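Local atomic coordinates of 2-Cys peroxiredoxin (Plasmodium yoelii, PDB entry 2H01), a protein that probably reduces hydrogen peroxide and organic hydroperoxides to water and alcohols as a thiol-specific peroxidase of the peroxiredoxin family. Residues K31-L36 with H159-G164; Y37-D42 with L80-T85; S106-R109 with V113-N116. One frame throughout, in Å; residues are numbered along the deposited sequence.

Contact 1: K31-L36 with H159-G164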
loop_
_atom_site.group_PDB
_atom_site.type_symbol
_atom_site.label_atom_id
_atom_site.label_comp_id
_atom_site.label_asym_id
_atom_site.label_seq_id
_atom_site.Cartn_x
_atom_site.Cartn_y
_atom_site.Cartn_z
ATOM N N LYS A 31 14.824 -3.933 -4.545
ATOM C CA LYS A 31 15.176 -3.360 -3.256
ATOM C C LYS A 31 14.239 -3.854 -2.165
ATOM O O LYS A 31 14.667 -4.500 -1.213
ATOM C CB LYS A 31 15.126 -1.825 -3.303
ATOM C CG LYS A 31 16.076 -1.187 -4.312
ATOM C CD LYS A 31 17.523 -1.513 -3.988
ATOM C CE LYS A 31 18.439 -1.192 -5.158
ATOM N NZ LYS A 31 18.278 0.217 -5.619
ATOM N N LYS A 32 12.951 -3.633 -2.393
ATOM C CA LYS A 32 11.908 -3.752 -1.395
ATOM C C LYS A 32 10.698 -4.452 -2.000
ATOM O O LYS A 32 10.481 -4.368 -3.194
ATOM C CB LYS A 32 11.492 -2.359 -0.961
ATOM C CG LYS A 32 11.808 -2.035 0.452
ATOM C CD LYS A 32 13.288 -1.850 0.669
ATOM C CE LYS A 32 13.534 -1.324 2.054
ATOM N NZ LYS A 32 13.217 -2.373 3.039
ATOM N N TYR A 33 9.884 -5.107 -1.177
ATOM C CA TYR A 33 8.565 -5.511 -1.639
ATOM C C TYR A 33 7.760 -4.254 -1.319
ATOM O O TYR A 33 8.157 -3.481 -0.445
ATOM C CB TYR A 33 8.019 -6.684 -0.816
ATOM C CG TYR A 33 8.782 -7.970 -0.963
ATOM C CD1 TYR A 33 10.062 -8.109 -0.422
ATOM C CD2 TYR A 33 8.216 -9.059 -1.628
ATOM C CE1 TYR A 33 10.766 -9.307 -0.534
ATOM C CE2 TYR A 33 8.902 -10.264 -1.751
ATOM C CZ TYR A 33 10.179 -10.381 -1.202
ATOM O OH TYR A 33 10.871 -11.556 -1.329
ATOM N N VAL A 34 6.642 -4.039 -2.001
ATOM C CA VAL A 34 5.853 -2.841 -1.733
ATOM C C VAL A 34 4.410 -3.155 -1.380
ATOM O O VAL A 34 3.778 -3.965 -2.044
ATOM C CB VAL A 34 5.829 -1.888 -2.955
ATOM C CG1 VAL A 34 4.992 -0.641 -2.630
ATOM C CG2 VAL A 34 7.254 -1.494 -3.346
ATOM N N LEU A 35 3.909 -2.527 -0.316
ATOM C CA LEU A 35 2.511 -2.691 0.065
ATOM C C LEU A 35 1.881 -1.330 -0.221
ATOM O O LEU A 35 2.026 -0.386 0.563
ATOM C CB LEU A 35 2.345 -3.043 1.550
ATOM C CG LEU A 35 0.989 -3.603 2.057
ATOM C CD1 LEU A 35 -0.086 -2.540 2.092
ATOM C CD2 LEU A 35 0.550 -4.742 1.174
ATOM N N LEU A 36 1.218 -1.227 -1.367
ATOM C CA LEU A 36 0.548 0.004 -1.765
ATOM C C LEU A 36 -0.910 -0.114 -1.349
ATOM O O LEU A 36 -1.578 -1.093 -1.703
ATOM C CB LEU A 36 0.620 0.190 -3.287
ATOM C CG LEU A 36 -0.207 1.374 -3.830
ATOM C CD1 LEU A 36 0.430 2.688 -3.390
ATOM C CD2 LEU A 36 -0.299 1.317 -5.353
ATOM N N HIS A 159 7.772 -17.265 1.273
ATOM C CA HIS A 159 8.039 -18.687 1.421
ATOM C C HIS A 159 7.882 -19.364 0.047
ATOM O O HIS A 159 8.627 -20.286 -0.290
ATOM C CB HIS A 159 7.085 -19.333 2.433
ATOM C CG HIS A 159 7.490 -20.719 2.840
ATOM N ND1 HIS A 159 8.507 -20.965 3.742
ATOM C CD2 HIS A 159 7.036 -21.934 2.446
ATOM C CE1 HIS A 159 8.660 -22.269 3.886
ATOM N NE2 HIS A 159 7.781 -22.881 3.111
ATOM N N HIS A 160 6.927 -18.893 -0.750
ATOM C CA HIS A 160 6.708 -19.452 -2.086
ATOM C C HIS A 160 7.850 -19.127 -3.063
ATOM O O HIS A 160 8.181 -19.939 -3.927
ATOM C CB HIS A 160 5.397 -18.935 -2.676
ATOM C CG HIS A 160 4.178 -19.368 -1.924
ATOM N ND1 HIS A 160 2.909 -18.967 -2.276
ATOM C CD2 HIS A 160 4.035 -20.150 -0.826
ATOM C CE1 HIS A 160 2.035 -19.481 -1.428
ATOM N NE2 HIS A 160 2.693 -20.204 -0.539
ATOM N N GLU A 161 8.439 -17.941 -2.932
ATOM C CA GLU A 161 9.546 -17.536 -3.798
ATOM C C GLU A 161 10.769 -18.405 -3.495
ATOM O O GLU A 161 11.569 -18.722 -4.374
ATOM C CB GLU A 161 9.918 -16.072 -3.547
ATOM C CG GLU A 161 8.800 -15.055 -3.806
ATOM C CD GLU A 161 9.250 -13.638 -3.490
ATOM O OE1 GLU A 161 9.738 -13.412 -2.362
ATOM O OE2 GLU A 161 9.122 -12.751 -4.358
ATOM N N LYS A 162 10.898 -18.773 -2.229
ATOM C CA LYS A 162 11.997 -19.591 -1.763
ATOM C C LYS A 162 11.882 -21.055 -2.182
ATOM O O LYS A 162 12.793 -21.596 -2.799
ATOM C CB LYS A 162 12.069 -19.503 -0.239
ATOM C CG LYS A 162 13.369 -18.941 0.319
ATOM C CD LYS A 162 14.268 -20.059 0.872
ATOM C CE LYS A 162 15.562 -19.508 1.484
ATOM N NZ LYS A 162 16.367 -20.564 2.171
ATOM N N TYR A 163 10.752 -21.689 -1.879
ATOM C CA TYR A 163 10.589 -23.114 -2.168
ATOM C C TYR A 163 9.690 -23.605 -3.299
ATOM O O TYR A 163 9.693 -24.799 -3.598
ATOM C CB TYR A 163 10.180 -23.835 -0.883
ATOM C CG TYR A 163 11.123 -23.572 0.256
ATOM C CD1 TYR A 163 12.407 -24.122 0.271
ATOM C CD2 TYR A 163 10.755 -22.729 1.297
ATOM C CE1 TYR A 163 13.304 -23.829 1.306
ATOM C CE2 TYR A 163 11.638 -22.426 2.328
ATOM C CZ TYR A 163 12.906 -22.976 2.327
ATOM O OH TYR A 163 13.768 -22.652 3.346
ATOM N N GLY A 164 8.924 -22.717 -3.925
ATOM C CA GLY A 164 8.052 -23.147 -5.006
ATOM C C GLY A 164 6.841 -23.917 -4.504
ATOM O O GLY A 164 6.706 -24.151 -3.305
#
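Tyr33 and Glu161 carry the whole of this contact, their long side chains spanning the 12.3 Å between Tyr33 CA and Glu161 CA. Phenol and carboxylate meet between strand and helix. Beyond CG the glutamate chain is extended (chi2 178°), which delivers its carboxylate to the phenol. CD of Glu161 lies in the plane of the Tyr33 ring, at its edge, whereas the carboxylate is turned 53° from that plane. The phenol donates a hydrogen bond from Tyr33 OH to Glu161 OE1, modelled at a very short 2.4 Å; that length is doubtful, and bond strength should not be read from it. The second oxygen takes a looser position, with Glu161 OE2 3.6 Å from Tyr33 CE2. A weak hydrogen bond from Lys129 NZ also reaches Tyr33 OH, and a lysine there would probably favour a charged carboxylate nearby.

Packing is uneven across the pair. The ring of Tyr33 is buried among Val66, Leu157 and Gln158, while Glu161 stands on the solvent side and touches Asp128. Only 84 Å² is buried between the segments, consistent with a single polar bridge. The helix soon stops: Gly164 leaves helical geometry with positive phi, although Gly164 N still bonds to His160 O at 2.9 Å.

Tyr33 opens strand 33-38 of the thioredoxin-like sheet, which pairs in parallel with 66-72 and antiparallel with 119-127. The C-terminal helix 147-163 packs against this strand through Ile150 on Leu35 and Leu157 on Tyr33, and, far from the predicted active site, the Glu161 bridge ties its last turn to the strand's first residue.

Contact 2: Y37-D42 with L80-T85; sequences YFYPLD and LAWKKT
Asp42 lies over one face of the Trp82 indole, and Tyr39 reaches the same ring obliquely. The backbone of the aspartate takes part directly: Asp42 CA sits 3.7 Å from the centroid of the Trp82 six-membered ring and 8° off its normal, a CH-pi contact. Farther along the side chain, Asp42 CG comes within 3.2 Å of Trp82 CE3, with the carboxylate plane inclined 31° to the ring. Trp82 CG stands anti to the backbone N (chi1 -162°), sending the indole from the helix to Asp42. Tyr39 adds an apolar touch, its CE2 lying 3.6 Å from Trp82 CZ3. Tyr39 and Trp82 run antiparallel beside one another, an oblique pairing with 5.8 Å between the centroids of the Tyr39 ring and the Trp82 six-membered ring.

Around this first shell, hydrogen bonds fix each group. Tyr39 OH donates to Asp42 OD1 at 2.8 Å on the syn side of the carboxylate, holding the phenol and the acid together. Ser72 OG also bonds OD1, and His79 ND1 bonds OD2, so both oxygens of this buried carboxylate are engaged; the backbone N of Asp42 is held by Asp74. The indole in turn is pinned by the bond from Trp82 NE1 to Gly90 O. At the C-terminal end of helix 76-83, Thr85 OG1 donates to Ala81 O at 2.7 Å.

The side chain of Trp82 lies about 8 Å from that of Cys47, the predicted peroxidatic cysteine, placing this packing beside the predicted active site of the thioredoxin-like fold. The contact joins helix 76-83 to the chain leaving strand 33-38, and Ile51 of helix 49-56 packs on both Tyr39 and Trp82.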
loop_
_atom_site.group_PDB
_atom_site.type_symbol
_atom_site.label_atom_id
_atom_site.label_comp_id
_atom_site.label_asym_id
_atom_site.label_seq_id
_atom_site.Cartn_x
_atom_site.Cartn_y
_atom_site.Cartn_z
ATOM N N TYR A 37 -1.410 0.869 -0.602
ATOM C CA TYR A 37 -2.802 0.835 -0.173
ATOM C C TYR A 37 -3.511 2.145 -0.479
ATOM O O TYR A 37 -2.889 3.206 -0.503
ATOM C CB TYR A 37 -2.913 0.508 1.329
ATOM C CG TYR A 37 -2.421 1.587 2.281
ATOM C CD1 TYR A 37 -1.092 1.634 2.693
ATOM C CD2 TYR A 37 -3.298 2.546 2.784
ATOM C CE1 TYR A 37 -0.639 2.604 3.593
ATOM C CE2 TYR A 37 -2.861 3.530 3.676
ATOM C CZ TYR A 37 -1.531 3.548 4.078
ATOM O OH TYR A 37 -1.111 4.501 4.972
ATOM N N PHE A 38 -4.816 2.063 -0.719
ATOM C CA PHE A 38 -5.616 3.241 -1.044
ATOM C C PHE A 38 -6.716 3.557 -0.037
ATOM O O PHE A 38 -7.335 2.667 0.538
ATOM C CB PHE A 38 -6.307 3.083 -2.410
ATOM C CG PHE A 38 -5.373 3.062 -3.580
ATOM C CD1 PHE A 38 -4.750 1.882 -3.971
ATOM C CD2 PHE A 38 -5.116 4.226 -4.300
ATOM C CE1 PHE A 38 -3.877 1.856 -5.073
ATOM C CE2 PHE A 38 -4.245 4.218 -5.401
ATOM C CZ PHE A 38 -3.625 3.024 -5.786
ATOM N N TYR A 39 -6.955 4.839 0.178
ATOM C CA TYR A 39 -8.046 5.259 1.042
ATOM C C TYR A 39 -8.670 6.459 0.318
ATOM O O TYR A 39 -8.006 7.133 -0.462
ATOM C CB TYR A 39 -7.562 5.610 2.455
ATOM C CG TYR A 39 -6.533 6.708 2.550
ATOM C CD1 TYR A 39 -5.183 6.449 2.310
ATOM C CD2 TYR A 39 -6.910 8.016 2.890
ATOM C CE1 TYR A 39 -4.235 7.456 2.407
ATOM C CE2 TYR A 39 -5.971 9.033 2.987
ATOM C CZ TYR A 39 -4.636 8.745 2.746
ATOM O OH TYR A 39 -3.704 9.741 2.839
ATOM N N PRO A 40 -9.965 6.711 0.543
ATOM C CA PRO A 40 -10.687 7.818 -0.090
ATOM C C PRO A 40 -10.102 9.218 0.096
ATOM O O PRO A 40 -9.641 9.851 -0.854
ATOM C CB PRO A 40 -12.087 7.721 0.526
ATOM C CG PRO A 40 -12.224 6.272 0.886
ATOM C CD PRO A 40 -10.855 5.943 1.435
ATOM N N LEU A 41 -10.127 9.692 1.335
ATOM C CA LEU A 41 -9.689 11.047 1.623
ATOM C C LEU A 41 -9.059 11.289 2.972
ATOM O O LEU A 41 -9.187 10.501 3.907
ATOM C CB LEU A 41 -10.886 11.992 1.522
ATOM C CG LEU A 41 -11.670 12.061 0.217
ATOM C CD1 LEU A 41 -12.991 12.775 0.468
ATOM C CD2 LEU A 41 -10.840 12.775 -0.842
ATOM N N ASP A 42 -8.403 12.437 3.043
ATOM C CA ASP A 42 -7.759 12.937 4.239
ATOM C C ASP A 42 -8.818 13.750 4.992
ATOM O O ASP A 42 -9.816 14.166 4.410
ATOM C CB ASP A 42 -6.626 13.879 3.845
ATOM C CG ASP A 42 -5.366 13.154 3.413
ATOM O OD1 ASP A 42 -5.425 11.977 2.987
ATOM O OD2 ASP A 42 -4.309 13.801 3.489
ATOM N N LEU A 80 0.537 16.488 4.580
ATOM C CA LEU A 80 1.389 17.103 5.595
ATOM C C LEU A 80 0.547 17.707 6.719
ATOM O O LEU A 80 0.786 17.443 7.901
ATOM C CB LEU A 80 2.267 18.186 4.966
ATOM C CG LEU A 80 3.153 18.955 5.946
ATOM C CD1 LEU A 80 4.062 17.964 6.684
ATOM C CD2 LEU A 80 3.981 20.004 5.195
ATOM N N ALA A 81 -0.442 18.514 6.335
ATOM C CA ALA A 81 -1.328 19.153 7.294
ATOM C C ALA A 81 -2.083 18.118 8.122
ATOM O O ALA A 81 -2.411 18.368 9.283
ATOM C CB ALA A 81 -2.320 20.062 6.565
ATOM N N TRP A 82 -2.358 16.958 7.530
ATOM C CA TRP A 82 -3.081 15.905 8.238
ATOM C C TRP A 82 -2.166 15.193 9.230
ATOM O O TRP A 82 -2.622 14.699 10.259
ATOM C CB TRP A 82 -3.659 14.897 7.248
ATOM C CG TRP A 82 -4.749 14.044 7.807
ATOM C CD1 TRP A 82 -5.618 14.376 8.799
ATOM C CD2 TRP A 82 -5.177 12.770 7.310
ATOM N NE1 TRP A 82 -6.571 13.395 8.951
ATOM C CE2 TRP A 82 -6.324 12.398 8.047
ATOM C CE3 TRP A 82 -4.706 11.912 6.307
ATOM C CZ2 TRP A 82 -7.011 11.202 7.814
ATOM C CZ3 TRP A 82 -5.385 10.725 6.073
ATOM C CH2 TRP A 82 -6.529 10.380 6.824
ATOM N N LYS A 83 -0.875 15.136 8.912
ATOM C CA LYS A 83 0.093 14.510 9.800
ATOM C C LYS A 83 0.350 15.443 10.987
ATOM O O LYS A 83 0.651 14.986 12.088
ATOM C CB LYS A 83 1.415 14.232 9.066
ATOM C CG LYS A 83 1.337 13.140 8.003
ATOM C CD LYS A 83 2.708 12.809 7.435
ATOM C CE LYS A 83 3.638 12.281 8.517
ATOM N NZ LYS A 83 4.942 11.816 7.981
ATOM N N LYS A 84 0.238 16.751 10.755
ATOM C CA LYS A 84 0.454 17.728 11.820
ATOM C C LYS A 84 -0.784 17.906 12.688
ATOM O O LYS A 84 -0.821 18.789 13.548
ATOM C CB LYS A 84 0.868 19.078 11.235
ATOM C CG LYS A 84 2.305 19.110 10.777
ATOM C CD LYS A 84 2.631 20.419 10.111
ATOM C CE LYS A 84 4.091 20.452 9.721
ATOM N NZ LYS A 84 4.343 21.554 8.743
ATOM N N THR A 85 -1.788 17.061 12.456
ATOM C CA THR A 85 -3.039 17.101 13.213
ATOM C C THR A 85 -3.123 15.869 14.119
ATOM O O THR A 85 -3.193 14.734 13.641
ATOM C CB THR A 85 -4.267 17.124 12.271
ATOM O OG1 THR A 85 -4.166 18.245 11.381
ATOM C CG2 THR A 85 -5.555 17.242 13.075
#

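Contact 3: S106-R109 with V113-N116; sequences SIAR and VLFN
Leu114 and Arg109 meet because of how their chains are turned. The leucine puts CG opposite its own backbone N (chi1 -179°), carrying its methyl groups toward the helix. The first bond of the Arg109 side chain is directed away from 113-116, yet a bend at chi3 (-52°) lets the guanidinium reach Leu114. Leu114 CD2 then rests over one face of the guanidinium, 3.4 Å from Arg109 NH1. The same NH1 forms a salt bridge with Glu117, so the leucine methyl takes up a face of the group while an acid engages its nitrogen.

Closer to the backbone the contact is more compact. The CB of Ala108 is directed at 113-116 and lies 4.0 Å from Val113 CG2. Leu114 packs alongside, its CB 4.1 Å from the CB of Ala108. A backbone hydrogen bond fixes the turn: Val113 N donates to Ala108 O at 3.0 Å, almost straight at 173°. It spans five residues, so the chain folds back directly as helix 106-110 ends. The polar start of that helix is held separately, with Asp102 accepting from the backbone N of Ile107 and of Ala108.

The exposed Arg109 side of the contact gives way inward to buried Ala108 and Val113. A weakly bonded strand at about 114-115 pairs antiparallel with strand 119-127, and Val113 bonds through its backbone to Leu121 of that strand. Ala108 touches Ala120 and Val113 touches Ala123, which seats helix 106-110 against strand 119-127, with Phe38 of strand 33-38 packed against Val113.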
loop_
_atom_site.group_PDB
_atom_site.type_symbol
_atom_site.label_atom_id
_atom_site.label_comp_id
_atom_site.label_asym_id
_atom_site.label_seq_id
_atom_site.Cartn_x
_atom_site.Cartn_y
_atom_site.Cartn_z
ATOM N N SER A 106 -4.637 9.628 -11.482
ATOM C CA SER A 106 -4.106 8.681 -12.439
ATOM C C SER A 106 -3.760 7.316 -11.844
ATOM O O SER A 106 -4.010 6.295 -12.444
ATOM C CB SER A 106 -2.920 9.286 -13.199
ATOM O OG SER A 106 -1.763 9.413 -12.401
ATOM N N ILE A 107 -3.189 7.318 -10.654
ATOM C CA ILE A 107 -2.760 6.092 -10.013
ATOM C C ILE A 107 -3.950 5.227 -9.642
ATOM O O ILE A 107 -4.010 4.061 -10.006
ATOM C CB ILE A 107 -1.866 6.394 -8.795
ATOM C CG1 ILE A 107 -0.617 7.148 -9.240
ATOM C CG2 ILE A 107 -1.498 5.130 -8.081
ATOM C CD1 ILE A 107 0.033 7.994 -8.184
ATOM N N ALA A 108 -4.911 5.816 -8.946
ATOM C CA ALA A 108 -6.126 5.111 -8.609
ATOM C C ALA A 108 -6.729 4.516 -9.858
ATOM O O ALA A 108 -7.200 3.397 -9.841
ATOM C CB ALA A 108 -7.110 6.008 -7.911
ATOM N N ARG A 109 -6.695 5.264 -10.947
ATOM C CA ARG A 109 -7.322 4.789 -12.173
ATOM C C ARG A 109 -6.600 3.557 -12.724
ATOM O O ARG A 109 -7.239 2.560 -13.062
ATOM C CB ARG A 109 -7.323 5.907 -13.231
ATOM C CG ARG A 109 -8.333 5.700 -14.362
ATOM C CD ARG A 109 -8.116 6.704 -15.500
ATOM N NE ARG A 109 -8.068 8.082 -15.013
ATOM C CZ ARG A 109 -9.125 8.760 -14.586
ATOM N NH1 ARG A 109 -10.321 8.193 -14.591
ATOM N NH2 ARG A 109 -8.985 10.003 -14.143
ATOM N N VAL A 113 -9.329 1.476 -9.022
ATOM C CA VAL A 113 -9.931 1.685 -7.716
ATOM C C VAL A 113 -10.392 3.121 -7.580
ATOM O O VAL A 113 -10.479 3.658 -6.475
ATOM C CB VAL A 113 -8.948 1.357 -6.576
ATOM C CG1 VAL A 113 -8.602 -0.118 -6.614
ATOM C CG2 VAL A 113 -7.690 2.206 -6.707
ATOM N N LEU A 114 -10.668 3.756 -8.709
ATOM C CA LEU A 114 -11.155 5.125 -8.675
ATOM C C LEU A 114 -12.679 5.060 -8.648
ATOM O O LEU A 114 -13.295 4.481 -9.543
ATOM C CB LEU A 114 -10.686 5.899 -9.907
ATOM C CG LEU A 114 -11.127 7.366 -9.950
ATOM C CD1 LEU A 114 -10.648 8.098 -8.697
ATOM C CD2 LEU A 114 -10.557 8.024 -11.196
ATOM N N PHE A 115 -13.284 5.628 -7.610
ATOM C CA PHE A 115 -14.738 5.625 -7.501
ATOM C C PHE A 115 -15.290 6.881 -8.176
ATOM O O PHE A 115 -14.962 7.996 -7.780
ATOM C CB PHE A 115 -15.172 5.568 -6.035
ATOM C CG PHE A 115 -16.652 5.431 -5.855
ATOM C CD1 PHE A 115 -17.369 4.491 -6.588
ATOM C CD2 PHE A 115 -17.339 6.252 -4.965
ATOM C CE1 PHE A 115 -18.749 4.370 -6.440
ATOM C CE2 PHE A 115 -18.718 6.140 -4.809
ATOM C CZ PHE A 115 -19.424 5.199 -5.548
ATOM N N ASN A 116 -16.140 6.668 -9.182
ATOM C CA ASN A 116 -16.752 7.722 -10.010
ATOM C C ASN A 116 -15.934 9.008 -10.125
ATOM O O ASN A 116 -16.328 10.078 -9.661
ATOM C CB ASN A 116 -18.214 8.013 -9.581
ATOM C CG ASN A 116 -18.339 8.556 -8.164
ATOM O OD1 ASN A 116 -17.700 8.060 -7.237
ATOM N ND2 ASN A 116 -19.197 9.568 -7.986
#

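Contact 1 uses the first residue of strand 33-38, contact 2 the chain around and beyond its other end, their centres 28 Å apart on opposite sides of the chain's centre. Contact 1 joins a buried ring to an exposed acid by one polar bridge. Contact 2 is buried and combines aromatic packing with a hydrogen-bonded carboxylate, close to the predicted catalytic cysteine. Contact 3 is partly buried, with apolar packing and a backbone bond inside and a guanidinium outside. Its centre is about 17 Å from that of contact 2, and the two touch through Phe38, whose CZ is 3.8 Å from Ile107 CG2. All three reach the same mixed sheet.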